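Local coordinates for protein diaminopimelate decarboxylase (Methanocaldococcus jannaschii, PDB 1TWI) that catalyses the pyridoxal 5'-phosphate-dependent decarboxylation of meso-diaminopimelate to L-lysine, the last step of lysine biosynthesis by the diaminopimelate route, as a homodimer, at residues Glu118-Gly123 against Leu139-Glu144; Ile188-Ile193 against Glu238-Glu243; Ile22-Lys27 against Leu32-Glu37; Gly12-Asp17 against Val378-Asp383. All blocks are in the same frame, centred on the assembly; numbering follows the deposited sequence.

Contact 1: Glu118-Gly123 against Leu139-Glu144; sequences EEIIMG and LILINE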
loop_
_atom_site.group_PDB
_atom_site.type_symbol
_atom_site.label_atom_id
_atom_site.label_comp_id
_atom_site.label_asym_id
_atom_site.label_seq_id
_atom_site.Cartn_x
_atom_site.Cartn_y
_atom_site.Cartn_z
ATOM N N GLU A 118 -10.684 3.763 23.315
ATOM C CA GLU A 118 -9.713 4.853 23.468
ATOM C C GLU A 118 -9.999 6.031 22.514
ATOM O O GLU A 118 -9.818 7.188 22.869
ATOM C CB GLU A 118 -8.308 4.328 23.194
ATOM C CG GLU A 118 -7.845 3.287 24.250
ATOM C CD GLU A 118 -8.534 1.867 24.232
ATOM O OE1 GLU A 118 -9.190 1.348 23.223
ATOM O OE2 GLU A 118 -8.374 1.231 25.334
ATOM N N GLU A 119 -10.402 5.723 21.284
ATOM C CA GLU A 119 -10.706 6.776 20.305
ATOM C C GLU A 119 -11.946 7.543 20.727
ATOM O O GLU A 119 -12.061 8.759 20.508
ATOM C CB GLU A 119 -10.912 6.171 18.907
ATOM C CG GLU A 119 -9.594 5.728 18.265
ATOM C CD GLU A 119 -9.818 5.026 16.918
ATOM O OE1 GLU A 119 -10.731 4.156 16.847
ATOM O OE2 GLU A 119 -9.073 5.309 15.950
ATOM N N ILE A 120 -12.914 6.826 21.277
ATOM C CA ILE A 120 -14.142 7.507 21.726
ATOM C C ILE A 120 -13.812 8.461 22.919
ATOM O O ILE A 120 -14.310 9.591 22.971
ATOM C CB ILE A 120 -15.216 6.441 22.078
ATOM C CG1 ILE A 120 -15.708 5.816 20.747
ATOM C CG2 ILE A 120 -16.421 7.081 22.846
ATOM C CD1 ILE A 120 -16.285 4.425 20.851
ATOM N N ILE A 121 -12.935 8.012 23.834
ATOM C CA ILE A 121 -12.559 8.850 24.987
ATOM C C ILE A 121 -11.945 10.100 24.417
ATOM O O ILE A 121 -12.245 11.229 24.871
ATOM C CB ILE A 121 -11.494 8.123 25.926
ATOM C CG1 ILE A 121 -12.201 7.088 26.826
ATOM C CG2 ILE A 121 -10.755 9.119 26.808
ATOM C CD1 ILE A 121 -11.264 5.925 27.355
ATOM N N MET A 122 -11.099 9.935 23.407
ATOM C CA MET A 122 -10.429 11.081 22.821
ATOM C C MET A 122 -11.386 12.067 22.195
ATOM O O MET A 122 -11.226 13.283 22.386
ATOM C CB MET A 122 -9.396 10.621 21.774
ATOM C CG MET A 122 -8.574 11.744 21.142
ATOM S SD MET A 122 -7.262 11.101 19.933
ATOM C CE MET A 122 -7.052 9.627 20.651
ATOM N N GLY A 123 -12.361 11.561 21.428
ATOM C CA GLY A 123 -13.324 12.470 20.808
ATOM C C GLY A 123 -14.189 13.180 21.855
ATOM O O GLY A 123 -14.570 14.352 21.672
ATOM N N LEU A 139 -22.808 2.776 18.898
ATOM C CA LEU A 139 -23.672 3.668 19.694
ATOM C C LEU A 139 -23.621 3.243 21.185
ATOM O O LEU A 139 -23.443 4.099 22.070
ATOM C CB LEU A 139 -25.160 3.622 19.215
ATOM C CG LEU A 139 -26.145 4.438 20.101
ATOM C CD1 LEU A 139 -25.869 5.940 19.976
ATOM C CD2 LEU A 139 -27.611 4.144 19.708
ATOM N N ILE A 140 -23.772 1.945 21.441
ATOM C CA ILE A 140 -23.743 1.423 22.829
ATOM C C ILE A 140 -22.394 1.756 23.499
ATOM O O ILE A 140 -22.348 2.286 24.627
ATOM C CB ILE A 140 -24.068 -0.134 22.839
ATOM C CG1 ILE A 140 -25.529 -0.339 22.359
ATOM C CG2 ILE A 140 -23.871 -0.775 24.289
ATOM C CD1 ILE A 140 -25.894 -1.800 22.176
ATOM N N LEU A 141 -21.297 1.542 22.786
ATOM C CA LEU A 141 -19.997 1.836 23.360
ATOM C C LEU A 141 -19.826 3.319 23.635
ATOM O O LEU A 141 -19.270 3.738 24.676
ATOM C CB LEU A 141 -18.879 1.305 22.430
ATOM C CG LEU A 141 -17.452 1.750 22.823
ATOM C CD1 LEU A 141 -17.063 1.148 24.187
ATOM C CD2 LEU A 141 -16.465 1.242 21.744
ATOM N N ILE A 142 -20.322 4.168 22.733
ATOM C CA ILE A 142 -20.180 5.608 22.969
ATOM C C ILE A 142 -20.998 6.046 24.205
ATOM O O ILE A 142 -20.523 6.846 25.033
ATOM C CB ILE A 142 -20.688 6.441 21.739
ATOM C CG1 ILE A 142 -19.682 6.296 20.562
ATOM C CG2 ILE A 142 -20.884 7.885 22.119
ATOM C CD1 ILE A 142 -20.283 6.797 19.177
ATOM N N ASN A 143 -22.232 5.549 24.321
ATOM C CA ASN A 143 -23.080 5.957 25.452
ATOM C C ASN A 143 -22.420 5.436 26.776
ATOM O O ASN A 143 -22.383 6.146 27.771
ATOM C CB ASN A 143 -24.491 5.357 25.267
ATOM C CG ASN A 143 -25.427 5.705 26.385
ATOM O OD1 ASN A 143 -25.872 4.808 27.099
ATOM N ND2 ASN A 143 -25.745 6.990 26.553
ATOM N N GLU A 144 -21.906 4.203 26.764
ATOM C CA GLU A 144 -21.259 3.652 27.968
ATOM C C GLU A 144 -19.988 4.463 28.313
ATOM O O GLU A 144 -19.708 4.742 29.477
ATOM C CB GLU A 144 -20.885 2.178 27.750
ATOM C CG GLU A 144 -22.051 1.172 27.874
ATOM C CD GLU A 144 -21.681 -0.204 27.271
ATOM O OE1 GLU A 144 -22.543 -1.133 27.257
ATOM O OE2 GLU A 144 -20.512 -0.351 26.798
#
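Ile120 of helix 117-125 extends its side chain toward helix 136-149 and meets Leu141 and Ile142; Ile120 CA and Ile142 CA, the nearest CA pair, are 6.5 Å apart. The contact is wholly apolar, with no hydrogen bond from one segment to the other. Its tightest pair sets methyl against methyl: Ile120 CD1 lies 3.3 Å from Leu141 CD2, closer than two such carbons normally rest, so the exact placement of these tips is a little doubtful. Leu141 holds CG anti to its backbone N (chi1 171°), and this swings the CD2 branch across to Ile120, the two side chains slanting over one another. Ile142 is met at nearly a right angle and at ordinary van der Waals spacing, its CG1 lying 3.9 Å from Ile120 CD1 and 4.0 Å from Ile120 CG1. The other branch of Ile120 is used as well, since its CG2 sits 4.0 Å from Ile142 CA. Phe131 of strand 130-133 touches both isoleucines, and Ile142 also packs on Val155 of strand 153-160; Leu141 packs on His308 of the second subunit. Among polar groups, Glu119 OE2 accepts the backbone N-H of Gly92 and OE1 that of Thr116, and Thr145 OG1 bonds to Leu141 O. Two successive helices lying side by side on the outside of a parallel barrel, joined through strand 130-133, are characteristic of the alpha/beta (TIM) barrel that forms the pyridoxal-binding domain.

Contact 2: Ile188-Ile193 against Glu238-Glu243; sequences IAMKAI and EGIEIE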
loop_
_atom_site.group_PDB
_atom_site.type_symbol
_atom_site.label_atom_id
_atom_site.label_comp_id
_atom_site.label_asym_id
_atom_site.label_seq_id
_atom_site.Cartn_x
_atom_site.Cartn_y
_atom_site.Cartn_z
ATOM N N ILE A 188 -32.975 -0.626 10.473
ATOM C CA ILE A 188 -31.851 -0.521 11.405
ATOM C C ILE A 188 -31.516 0.907 11.773
ATOM O O ILE A 188 -31.307 1.234 12.939
ATOM C CB ILE A 188 -30.613 -1.239 10.821
ATOM C CG1 ILE A 188 -30.924 -2.729 10.753
ATOM C CG2 ILE A 188 -29.331 -0.971 11.704
ATOM C CD1 ILE A 188 -29.774 -3.534 10.150
ATOM N N ALA A 189 -31.456 1.790 10.791
ATOM C CA ALA A 189 -31.112 3.156 11.122
ATOM C C ALA A 189 -32.166 3.796 12.079
ATOM O O ALA A 189 -31.811 4.506 13.043
ATOM C CB ALA A 189 -30.921 4.013 9.779
ATOM N N MET A 190 -33.446 3.553 11.837
ATOM C CA MET A 190 -34.467 4.119 12.729
ATOM C C MET A 190 -34.333 3.490 14.141
ATOM O O MET A 190 -34.478 4.167 15.168
ATOM C CB MET A 190 -35.877 3.853 12.176
ATOM C CG MET A 190 -37.029 4.351 13.097
ATOM S SD MET A 190 -37.109 6.132 13.195
ATOM C CE MET A 190 -37.767 6.641 11.455
ATOM N N LYS A 191 -34.081 2.180 14.192
ATOM C CA LYS A 191 -33.913 1.515 15.505
ATOM C C LYS A 191 -32.733 2.146 16.292
ATOM O O LYS A 191 -32.853 2.449 17.488
ATOM C CB LYS A 191 -33.664 0.030 15.294
ATOM C CG LYS A 191 -33.438 -0.820 16.553
ATOM C CD LYS A 191 -33.201 -2.267 16.051
ATOM C CE LYS A 191 -32.180 -3.003 16.920
ATOM N NZ LYS A 191 -32.738 -3.617 18.146
ATOM N N ALA A 192 -31.610 2.382 15.602
ATOM C CA ALA A 192 -30.450 2.965 16.268
ATOM C C ALA A 192 -30.748 4.361 16.809
ATOM O O ALA A 192 -30.388 4.710 17.947
ATOM C CB ALA A 192 -29.221 3.016 15.295
ATOM N N ILE A 193 -31.384 5.194 15.999
ATOM C CA ILE A 193 -31.659 6.535 16.459
ATOM C C ILE A 193 -32.690 6.531 17.603
ATOM O O ILE A 193 -32.581 7.349 18.533
ATOM C CB ILE A 193 -32.153 7.438 15.270
ATOM C CG1 ILE A 193 -30.983 7.629 14.287
ATOM C CG2 ILE A 193 -32.733 8.779 15.785
ATOM C CD1 ILE A 193 -31.389 8.256 13.016
ATOM N N GLU A 238 -41.757 10.577 13.149
ATOM C CA GLU A 238 -41.672 9.971 14.479
ATOM C C GLU A 238 -41.417 11.038 15.568
ATOM O O GLU A 238 -41.103 10.708 16.709
ATOM C CB GLU A 238 -40.550 8.921 14.536
ATOM C CG GLU A 238 -40.726 7.791 13.522
ATOM C CD GLU A 238 -42.059 7.082 13.725
ATOM O OE1 GLU A 238 -42.277 6.522 14.793
ATOM O OE2 GLU A 238 -42.887 7.096 12.814
ATOM N N GLY A 239 -41.532 12.314 15.237
ATOM C CA GLY A 239 -41.260 13.346 16.249
ATOM C C GLY A 239 -39.769 13.610 16.464
ATOM O O GLY A 239 -39.366 14.263 17.435
ATOM N N ILE A 240 -38.923 13.132 15.538
ATOM C CA ILE A 240 -37.471 13.307 15.685
ATOM C C ILE A 240 -36.916 14.387 14.728
ATOM O O ILE A 240 -37.141 14.293 13.517
ATOM C CB ILE A 240 -36.774 11.916 15.453
ATOM C CG1 ILE A 240 -37.297 10.917 16.506
ATOM C CG2 ILE A 240 -35.196 12.058 15.516
ATOM C CD1 ILE A 240 -36.986 9.407 16.172
ATOM N N GLU A 241 -36.205 15.389 15.267
ATOM C CA GLU A 241 -35.610 16.474 14.484
ATOM C C GLU A 241 -34.113 16.291 14.307
ATOM O O GLU A 241 -33.406 15.846 15.221
ATOM C CB GLU A 241 -35.842 17.843 15.140
ATOM C CG GLU A 241 -37.287 18.311 15.089
ATOM C CD GLU A 241 -37.374 19.830 15.342
ATOM O OE1 GLU A 241 -36.737 20.306 16.335
ATOM O OE2 GLU A 241 -38.057 20.542 14.539
ATOM N N ILE A 242 -33.655 16.665 13.126
ATOM C CA ILE A 242 -32.240 16.541 12.738
ATOM C C ILE A 242 -31.532 17.911 12.564
ATOM O O ILE A 242 -31.907 18.698 11.713
ATOM C CB ILE A 242 -32.193 15.719 11.420
ATOM C CG1 ILE A 242 -32.658 14.290 11.706
ATOM C CG2 ILE A 242 -30.741 15.693 10.829
ATOM C CD1 ILE A 242 -31.671 13.578 12.750
ATOM N N GLU A 243 -30.478 18.178 13.335
ATOM C CA GLU A 243 -29.775 19.465 13.243
ATOM C C GLU A 243 -28.787 19.595 12.098
ATOM O O GLU A 243 -28.610 20.695 11.526
ATOM C CB GLU A 243 -29.032 19.745 14.576
ATOM C CG GLU A 243 -30.035 19.914 15.726
ATOM C CD GLU A 243 -29.427 19.863 17.109
ATOM O OE1 GLU A 243 -28.213 20.190 17.243
ATOM O OE2 GLU A 243 -30.176 19.503 18.077
#
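Met190 and Ile193, on one side of helix 188-198, face Glu238 and Ile240, where helix 219-237 ends and the chain turns toward strand 244-246 of the alpha/beta barrel. That ending is a Schellman motif: Gly239, at positive phi, is its C-prime residue, with Ile240 N bonded to Leu235 O and Gly239 N to Lys236 O. From its CB, which does not itself point at the turn, Met190 sends CG anti to the backbone N (chi1 177°), and neither CB nor CG comes within 4.2 Å of segment 238-243. Bends at chi2 (68°) and again at chi3 (72°) bring SD and CE alongside Glu238 CG. SD comes within 4.0 Å of Glu238 CG and, more loosely, 4.4 Å of Ile240 CD1. The terminal CE makes the closest approach, 3.8 Å from Glu238 CG, so the thioether lies against the aliphatic part of the glutamate. Met190 also packs on Glu234 and Leu235 of helix 219-237. The carboxylate of Glu238 is engaged separately, its OE1 forming a salt bridge with Lys194 NZ, from the same helix as Met190. Deeper in, where Ile193 also reaches Phe157 of strand 153-160, two branch methyls close the contact, Ile193 CG2 resting 4.1 Å from Ile240 CG2.

Contact 3: Ile22-Lys27 against Leu32-Glu37; sequences IELAEK and LYVMSE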
loop_
_atom_site.group_PDB
_atom_site.type_symbol
_atom_site.label_atom_id
_atom_site.label_comp_id
_atom_site.label_asym_id
_atom_site.label_seq_id
_atom_site.Cartn_x
_atom_site.Cartn_y
_atom_site.Cartn_z
ATOM N N ILE A 22 12.057 21.514 -12.596
ATOM C CA ILE A 22 13.359 20.840 -12.686
ATOM C C ILE A 22 14.293 21.382 -11.603
ATOM O O ILE A 22 15.043 20.617 -10.984
ATOM C CB ILE A 22 13.984 21.030 -14.093
ATOM C CG1 ILE A 22 13.152 20.239 -15.116
ATOM C CG2 ILE A 22 15.419 20.427 -14.125
ATOM C CD1 ILE A 22 13.481 20.614 -16.546
ATOM N N GLU A 23 14.258 22.692 -11.373
ATOM C CA GLU A 23 15.100 23.285 -10.314
ATOM C C GLU A 23 14.652 22.794 -8.943
ATOM O O GLU A 23 15.469 22.648 -8.051
ATOM C CB GLU A 23 15.080 24.808 -10.367
ATOM C CG GLU A 23 15.815 25.340 -11.612
ATOM C CD GLU A 23 15.947 26.853 -11.606
ATOM O OE1 GLU A 23 15.383 27.524 -10.692
ATOM O OE2 GLU A 23 16.623 27.365 -12.514
ATOM N N LEU A 24 13.361 22.533 -8.775
ATOM C CA LEU A 24 12.891 22.003 -7.505
ATOM C C LEU A 24 13.490 20.601 -7.317
ATOM O O LEU A 24 13.992 20.254 -6.201
ATOM C CB LEU A 24 11.369 21.920 -7.466
ATOM C CG LEU A 24 10.553 23.214 -7.339
ATOM C CD1 LEU A 24 9.068 22.866 -7.385
ATOM C CD2 LEU A 24 10.861 23.923 -6.064
ATOM N N ALA A 25 13.465 19.811 -8.393
ATOM C CA ALA A 25 14.023 18.454 -8.343
ATOM C C ALA A 25 15.522 18.512 -8.021
ATOM O O ALA A 25 16.052 17.668 -7.264
ATOM C CB ALA A 25 13.821 17.758 -9.644
ATOM N N GLU A 26 16.189 19.528 -8.573
ATOM C CA GLU A 26 17.625 19.723 -8.323
ATOM C C GLU A 26 17.961 20.187 -6.893
ATOM O O GLU A 26 18.913 19.717 -6.277
ATOM C CB GLU A 26 18.228 20.727 -9.314
ATOM C CG GLU A 26 18.304 20.146 -10.738
ATOM C CD GLU A 26 18.729 21.185 -11.791
ATOM O OE1 GLU A 26 18.732 20.840 -12.998
ATOM O OE2 GLU A 26 19.052 22.327 -11.404
ATOM N N LYS A 27 17.182 21.096 -6.366
ATOM C CA LYS A 27 17.471 21.559 -5.051
ATOM C C LYS A 27 17.074 20.557 -3.957
ATOM O O LYS A 27 17.837 20.332 -3.005
ATOM C CB LYS A 27 16.759 22.875 -4.843
ATOM C CG LYS A 27 16.777 23.411 -3.422
ATOM C CD LYS A 27 16.199 24.822 -3.411
ATOM C CE LYS A 27 16.016 25.322 -1.997
ATOM N NZ LYS A 27 15.595 26.763 -2.003
ATOM N N LEU A 32 10.143 13.502 -5.602
ATOM C CA LEU A 32 9.677 14.632 -4.784
ATOM C C LEU A 32 8.189 14.978 -4.996
ATOM O O LEU A 32 7.768 15.157 -6.131
ATOM C CB LEU A 32 10.489 15.905 -5.170
ATOM C CG LEU A 32 10.251 17.220 -4.432
ATOM C CD1 LEU A 32 10.883 17.067 -3.053
ATOM C CD2 LEU A 32 10.936 18.417 -5.138
ATOM N N TYR A 33 7.426 15.130 -3.920
ATOM C CA TYR A 33 6.035 15.580 -4.027
ATOM C C TYR A 33 6.083 17.100 -3.945
ATOM O O TYR A 33 6.814 17.668 -3.093
ATOM C CB TYR A 33 5.193 15.107 -2.837
ATOM C CG TYR A 33 4.546 13.745 -3.036
ATOM C CD1 TYR A 33 3.327 13.627 -3.708
ATOM C CD2 TYR A 33 5.122 12.590 -2.535
ATOM C CE1 TYR A 33 2.699 12.405 -3.863
ATOM C CE2 TYR A 33 4.489 11.322 -2.702
ATOM C CZ TYR A 33 3.275 11.264 -3.371
ATOM O OH TYR A 33 2.579 10.082 -3.558
ATOM N N VAL A 34 5.330 17.779 -4.809
ATOM C CA VAL A 34 5.260 19.249 -4.736
ATOM C C VAL A 34 3.740 19.526 -4.529
ATOM O O VAL A 34 2.881 19.098 -5.335
ATOM C CB VAL A 34 5.746 19.908 -6.066
ATOM C CG1 VAL A 34 5.638 21.491 -6.000
ATOM C CG2 VAL A 34 7.221 19.485 -6.335
ATOM N N MET A 35 3.406 20.263 -3.491
ATOM C CA MET A 35 2.022 20.576 -3.220
ATOM C C MET A 35 1.871 22.051 -3.454
ATOM O O MET A 35 2.623 22.831 -2.854
ATOM C CB MET A 35 1.678 20.258 -1.749
ATOM C CG MET A 35 1.653 18.724 -1.470
ATOM S SD MET A 35 0.298 17.845 -2.406
ATOM C CE MET A 35 -1.128 18.411 -1.595
ATOM N N SER A 36 0.897 22.446 -4.282
ATOM C CA SER A 36 0.655 23.888 -4.573
ATOM C C SER A 36 -0.316 24.467 -3.538
ATOM O O SER A 36 -1.508 24.072 -3.459
ATOM C CB SER A 36 0.038 24.072 -5.983
ATOM O OG SER A 36 -0.418 25.416 -6.140
ATOM N N GLU A 37 0.179 25.407 -2.737
ATOM C CA GLU A 37 -0.664 26.015 -1.729
ATOM C C GLU A 37 -1.797 26.776 -2.400
ATOM O O GLU A 37 -2.938 26.710 -1.954
ATOM C CB GLU A 37 0.159 26.983 -0.870
ATOM C CG GLU A 37 -0.687 27.771 0.144
ATOM C CD GLU A 37 0.224 28.631 1.002
ATOM O OE1 GLU A 37 0.613 28.190 2.091
ATOM O OE2 GLU A 37 0.608 29.727 0.573
#
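Helix segment 22-27 and strand 32-36 lie 9.7 Å apart at the closest approach of their axes, and their directions differ by 128°, so after a short turn the chain returns as the strand alongside the helix. The nearest CA atoms are those of Ala25 and Leu32, 6.8 Å apart; beside them Leu24 meets Leu32, and Val34 follows two residues along on the same face. Leu32 keeps CG anti to its backbone N (chi1 -177°), which carries CD2 up against the helix backbone: CD2 lies 3.7 Å from Leu24 O and 4.2 Å from Leu24 CB. Leu24 in turn reaches along the strand, and its CD1 settles against both branches of Val34, 3.9 Å from CG1 and 4.0 Å from CG2. Val34 is further enclosed by Ile16 of strand 13-16 and Leu303 of strand 300-311. The strand itself lies between strand 300-311, antiparallel to it, and strand 402-407, parallel to it, in the mixed sheet of the beta domain. With no hydrogen bond between the two segments, the contact is one of buried hydrocarbon, so it rests on shape fit and the exclusion of water and not on directed bonds.

Contact 4: Gly12-Asp17 against Val378-Asp383; sequences GRFFID and VLAIFD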
loop_
_atom_site.group_PDB
_atom_site.type_symbol
_atom_site.label_atom_id
_atom_site.label_comp_id
_atom_site.label_asym_id
_atom_site.label_seq_id
_atom_site.Cartn_x
_atom_site.Cartn_y
_atom_site.Cartn_z
ATOM N N GLY A 12 9.829 26.736 -22.432
ATOM C CA GLY A 12 10.156 25.335 -22.644
ATOM C C GLY A 12 10.361 24.468 -21.401
ATOM O O GLY A 12 10.923 23.377 -21.526
ATOM N N ARG A 13 9.958 24.967 -20.238
ATOM C CA ARG A 13 10.063 24.229 -18.980
ATOM C C ARG A 13 8.763 24.260 -18.198
ATOM O O ARG A 13 7.937 25.181 -18.337
ATOM C CB ARG A 13 11.198 24.787 -18.100
ATOM C CG ARG A 13 12.538 24.650 -18.777
ATOM C CD ARG A 13 13.552 25.649 -18.235
ATOM N NE ARG A 13 14.072 25.278 -16.911
ATOM C CZ ARG A 13 15.073 24.416 -16.670
ATOM N NH1 ARG A 13 15.699 23.796 -17.672
ATOM N NH2 ARG A 13 15.466 24.201 -15.419
ATOM N N PHE A 14 8.585 23.253 -17.342
ATOM C CA PHE A 14 7.367 23.174 -16.523
ATOM C C PHE A 14 7.518 23.968 -15.220
ATOM O O PHE A 14 8.536 23.855 -14.520
ATOM C CB PHE A 14 7.082 21.683 -16.214
ATOM C CG PHE A 14 5.806 21.430 -15.409
ATOM C CD1 PHE A 14 4.579 21.860 -15.876
ATOM C CD2 PHE A 14 5.848 20.664 -14.230
ATOM C CE1 PHE A 14 3.353 21.515 -15.178
ATOM C CE2 PHE A 14 4.652 20.323 -13.528
ATOM C CZ PHE A 14 3.408 20.757 -14.018
ATOM N N PHE A 15 6.479 24.726 -14.867
ATOM C CA PHE A 15 6.449 25.533 -13.627
ATOM C C PHE A 15 5.242 25.208 -12.736
ATOM O O PHE A 15 4.161 24.923 -13.262
ATOM C CB PHE A 15 6.399 27.053 -13.957
ATOM C CG PHE A 15 7.767 27.616 -14.433
ATOM C CD1 PHE A 15 8.243 27.337 -15.713
ATOM C CD2 PHE A 15 8.550 28.374 -13.583
ATOM C CE1 PHE A 15 9.501 27.822 -16.145
ATOM C CE2 PHE A 15 9.822 28.882 -13.991
ATOM C CZ PHE A 15 10.292 28.607 -15.265
ATOM N N ILE A 16 5.415 25.274 -11.407
ATOM C CA ILE A 16 4.298 25.054 -10.462
ATOM C C ILE A 16 4.329 26.280 -9.584
ATOM O O ILE A 16 5.347 26.532 -8.917
ATOM C CB ILE A 16 4.503 23.778 -9.559
ATOM C CG1 ILE A 16 4.622 22.534 -10.471
ATOM C CG2 ILE A 16 3.305 23.694 -8.497
ATOM C CD1 ILE A 16 5.318 21.335 -9.854
ATOM N N ASP A 17 3.245 27.059 -9.596
ATOM C CA ASP A 17 3.195 28.296 -8.825
ATOM C C ASP A 17 4.343 29.246 -9.140
ATOM O O ASP A 17 4.791 30.010 -8.266
ATOM C CB ASP A 17 3.196 28.023 -7.332
ATOM C CG ASP A 17 1.864 27.512 -6.855
ATOM O OD1 ASP A 17 0.822 27.984 -7.365
ATOM O OD2 ASP A 17 1.850 26.658 -5.951
ATOM N N VAL A 378 13.418 15.036 -15.766
ATOM C CA VAL A 378 12.526 14.907 -14.613
ATOM C C VAL A 378 11.109 14.791 -15.185
ATOM O O VAL A 378 10.717 15.632 -16.017
ATOM C CB VAL A 378 12.618 16.170 -13.744
ATOM C CG1 VAL A 378 11.602 16.080 -12.550
ATOM C CG2 VAL A 378 14.110 16.333 -13.186
ATOM N N LEU A 379 10.372 13.746 -14.795
ATOM C CA LEU A 379 9.010 13.617 -15.255
ATOM C C LEU A 379 8.103 14.081 -14.102
ATOM O O LEU A 379 8.474 13.921 -12.929
ATOM C CB LEU A 379 8.647 12.157 -15.576
ATOM C CG LEU A 379 9.534 11.380 -16.548
ATOM C CD1 LEU A 379 8.840 10.054 -16.849
ATOM C CD2 LEU A 379 9.691 12.189 -17.880
ATOM N N ALA A 380 6.942 14.668 -14.427
ATOM C CA ALA A 380 5.978 15.064 -13.413
ATOM C C ALA A 380 4.707 14.198 -13.586
ATOM O O ALA A 380 4.114 14.094 -14.709
ATOM C CB ALA A 380 5.620 16.556 -13.567
ATOM N N ILE A 381 4.269 13.596 -12.486
ATOM C CA ILE A 381 3.058 12.782 -12.509
ATOM C C ILE A 381 2.048 13.672 -11.824
ATOM O O ILE A 381 2.195 14.051 -10.642
ATOM C CB ILE A 381 3.282 11.475 -11.698
ATOM C CG1 ILE A 381 4.418 10.657 -12.359
ATOM C CG2 ILE A 381 1.964 10.613 -11.672
ATOM C CD1 ILE A 381 5.098 9.607 -11.309
ATOM N N PHE A 382 0.994 14.004 -12.559
ATOM C CA PHE A 382 -0.045 14.900 -12.050
ATOM C C PHE A 382 -1.067 14.315 -11.092
ATOM O O PHE A 382 -1.329 13.127 -11.094
ATOM C CB PHE A 382 -0.896 15.454 -13.201
ATOM C CG PHE A 382 -0.248 16.584 -13.979
ATOM C CD1 PHE A 382 1.131 16.568 -14.245
ATOM C CD2 PHE A 382 -1.028 17.605 -14.498
ATOM C CE1 PHE A 382 1.707 17.568 -15.043
ATOM C CE2 PHE A 382 -0.473 18.633 -15.310
ATOM C CZ PHE A 382 0.895 18.600 -15.576
ATOM N N ASP A 383 -1.649 15.212 -10.300
ATOM C CA ASP A 383 -2.813 14.915 -9.488
ATOM C C ASP A 383 -2.557 13.820 -8.445
ATOM O O ASP A 383 -3.305 12.858 -8.334
ATOM C CB ASP A 383 -3.931 14.511 -10.460
ATOM C CG ASP A 383 -4.241 15.616 -11.478
ATOM O OD1 ASP A 383 -4.346 16.790 -11.044
ATOM O OD2 ASP A 383 -4.374 15.340 -12.697
#
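Strands 13-16 and 378-382 are not paired with each other, and their nearest CA atoms, those of Phe14 and Ala380, are 8.8 Å apart, a spacing bridged by side chains and not by backbone hydrogen bonds. Phe14 does the bridging. Its CG stands anti to the backbone N (chi1 -178°), and the ring projects to Ala380 and Phe382 together. The Ala380 methyl, CB, lies 3.9 Å from Phe14 CE2. Farther out, Phe14 and Phe382 approach from opposite directions, with Phe14 CZ 3.7 Å from Phe382 CZ. Their planes are inclined by only 23°, yet the ring centroids are 5.5 Å apart, so the rings are slid past one another and barely overlap. Ile340 of strand 339-341 touches all three residues. Phe382 also makes edge-to-face pairs with His338 and Tyr301, which place it in an aromatic cluster, while Phe14 packs on Val7 and Ile9. In the beta domain that accompanies the barrel in this decarboxylase family, strand 13-16 thus packs by its side chains on strand 378-382 of the mixed sheet, while backbone bonds join Phe14 to Cys342 and Gly12 to Val344. The Phe382 side chain is about 10 Å from that of Arg329, which lines the pocket of the bound lysine.

From the N terminus, residues 12-17 meet their partner more than 360 residues later, so contact 4 closes a loop that contains the other three and ties the N-terminal strands to the C-terminal part of the beta domain. Contact 3 closes first, a short helix-to-strand return. Contacts 1 and 2 follow in series in the barrel's outer layer, joining helix to helix and helix 188-198 to the end of helix 219-237; no loops cross. Contacts 3 and 4 adjoin, centres about 9 Å apart: Ser36 OG and Asp17 OD2 are 2.6 Å apart in a probable hydrogen bond, and Ala25 packs on Val378. Contacts 1 and 2 touch through Leu139 and Ala192 across the chain's centre.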